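Local coordinates for protein starch synthase I (Hordeum vulgare, PDB 4HLN) that belongs to the starch synthases, plant glycosyltransferases built from two Rossmann-like domains in the GT-B manner, and carries a bound glycan, at residues 368-373 / 377-382. Sequence-based numbering, arbitrary orientation.
Sequences EVTTAE and GLNELL
Two consecutive short helices in the N-terminal Rossmann-like domain of this GT-B fold pack through Thr370 and Thr371 of helix 367-374 and Asn379 of helix 376-384. The two helices follow strand 357-360 and precede the edge strand 389-391 of the same sheet; the axes of segments 368-373 and 377-382 pass 8.6 Å apart at their closest, with 128° between their N-to-C directions. Asn379 spans this gap. With its CG anti to the backbone N (chi1 -160°), the amide is carried out to the facing helix, where it crosses both threonine side chains at about a right angle. Its ND2 donates a hydrogen bond to Thr371 OG1, 3.0 Å long and moderately bent at 153°, the hydroxyl lying slightly tilted from the amide plane. The same hydroxyl has a weak hydrogen bond to Trp367 O one turn back, which would help fix its rotation. Thr370 adds an apolar contact: its methyl CG2 lies 3.5 Å from Asn379 CG, so the buried amide is touched by carbon beside its polar partner. Leu382, one turn after Asn379, also packs on Val352 of helix 347-354. Its contact with Thr370 is looser, Leu382 CD1 lying 4.5 Å from Thr370 CG2.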
loop_
_atom_site.group_PDB
_atom_site.type_symbol
_atom_site.label_atom_id
_atom_site.label_comp_id
_atom_site.label_asym_id
_atom_site.label_seq_id
_atom_site.Cartn_x
_atom_site.Cartn_y
_atom_site.Cartn_z
ATOM N N GLU A 368 3.147 -0.866 18.849
ATOM C CA GLU A 368 4.374 -1.634 18.946
ATOM C C GLU A 368 4.964 -1.926 17.574
ATOM O O GLU A 368 6.174 -1.807 17.371
ATOM C CB GLU A 368 4.105 -2.944 19.702
ATOM C CG GLU A 368 3.588 -2.770 21.151
ATOM C CD GLU A 368 2.225 -2.053 21.281
ATOM O OE1 GLU A 368 1.398 -2.091 20.337
ATOM O OE2 GLU A 368 1.978 -1.448 22.353
ATOM N N VAL A 369 4.111 -2.320 16.636
ATOM C CA VAL A 369 4.571 -2.637 15.289
ATOM C C VAL A 369 5.094 -1.372 14.611
ATOM O O VAL A 369 6.194 -1.359 14.048
ATOM C CB VAL A 369 3.457 -3.288 14.441
ATOM C CG1 VAL A 369 3.879 -3.400 12.988
ATOM C CG2 VAL A 369 3.116 -4.658 14.991
ATOM N N THR A 370 4.306 -0.304 14.685
ATOM C CA THR A 370 4.704 0.969 14.110
ATOM C C THR A 370 6.042 1.448 14.687
ATOM O O THR A 370 6.914 1.922 13.953
ATOM C CB THR A 370 3.634 2.030 14.325
ATOM O OG1 THR A 370 2.430 1.634 13.656
ATOM C CG2 THR A 370 4.099 3.352 13.763
ATOM N N THR A 371 6.208 1.305 15.998
ATOM C CA THR A 371 7.445 1.716 16.667
ATOM C C THR A 371 8.651 0.908 16.205
ATOM O O THR A 371 9.763 1.417 16.088
ATOM C CB THR A 371 7.331 1.564 18.169
ATOM O OG1 THR A 371 6.568 2.659 18.691
ATOM C CG2 THR A 371 8.715 1.563 18.796
ATOM N N ALA A 372 8.415 -0.362 15.936
ATOM C CA ALA A 372 9.457 -1.243 15.457
ATOM C C ALA A 372 9.820 -0.939 14.006
ATOM O O ALA A 372 10.963 -1.163 13.589
ATOM C CB ALA A 372 8.990 -2.675 15.583
ATOM N N GLU A 373 8.853 -0.444 13.228
ATOM C CA GLU A 373 9.106 -0.200 11.801
ATOM C C GLU A 373 9.771 1.145 11.537
ATOM O O GLU A 373 10.573 1.269 10.606
ATOM C CB GLU A 373 7.826 -0.307 10.966
ATOM C CG GLU A 373 7.173 -1.678 10.983
ATOM C CD GLU A 373 7.981 -2.741 10.245
ATOM O OE1 GLU A 373 8.756 -2.376 9.327
ATOM O OE2 GLU A 373 7.832 -3.944 10.588
ATOM N N GLY A 377 10.164 7.826 17.838
ATOM C CA GLY A 377 10.105 9.263 17.606
ATOM C C GLY A 377 9.040 9.568 16.568
ATOM O O GLY A 377 8.140 10.394 16.767
ATOM N N LEU A 378 9.138 8.867 15.448
ATOM C CA LEU A 378 8.207 9.057 14.364
ATOM C C LEU A 378 6.797 8.662 14.778
ATOM O O LEU A 378 5.832 9.295 14.382
ATOM C CB LEU A 378 8.636 8.235 13.146
ATOM C CG LEU A 378 7.858 8.590 11.871
ATOM C CD1 LEU A 378 7.976 10.079 11.564
ATOM C CD2 LEU A 378 8.336 7.771 10.693
ATOM N N ASN A 379 6.677 7.607 15.570
ATOM C CA ASN A 379 5.367 7.137 15.979
ATOM C C ASN A 379 4.597 8.181 16.803
ATOM O O ASN A 379 3.404 8.400 16.598
ATOM C CB ASN A 379 5.495 5.828 16.743
ATOM C CG ASN A 379 4.202 5.045 16.773
ATOM O OD1 ASN A 379 3.131 5.579 16.477
ATOM N ND2 ASN A 379 4.293 3.767 17.129
ATOM N N GLU A 380 5.280 8.828 17.731
ATOM C CA GLU A 380 4.640 9.856 18.528
ATOM C C GLU A 380 4.237 11.046 17.664
ATOM O O GLU A 380 3.195 11.672 17.872
ATOM C CB GLU A 380 5.551 10.275 19.677
ATOM C CG GLU A 380 5.446 9.338 20.863
ATOM C CD GLU A 380 6.761 9.167 21.595
ATOM O OE1 GLU A 380 6.801 8.368 22.559
ATOM O OE2 GLU A 380 7.751 9.826 21.204
ATOM N N LEU A 381 5.066 11.341 16.675
ATOM C CA LEU A 381 4.777 12.403 15.728
ATOM C C LEU A 381 3.484 12.108 14.975
ATOM O O LEU A 381 2.579 12.929 14.938
ATOM C CB LEU A 381 5.927 12.525 14.744
ATOM C CG LEU A 381 6.031 13.887 14.085
ATOM C CD1 LEU A 381 6.057 14.953 15.159
ATOM C CD2 LEU A 381 7.283 13.936 13.248
ATOM N N LEU A 382 3.411 10.925 14.375
ATOM C CA LEU A 382 2.203 10.467 13.721
ATOM C C LEU A 382 0.983 10.580 14.611
ATOM O O LEU A 382 -0.032 11.147 14.204
ATOM C CB LEU A 382 2.339 9.016 13.279
ATOM C CG LEU A 382 3.268 8.742 12.101
ATOM C CD1 LEU A 382 3.277 7.262 11.789
ATOM C CD2 LEU A 382 2.870 9.534 10.879
#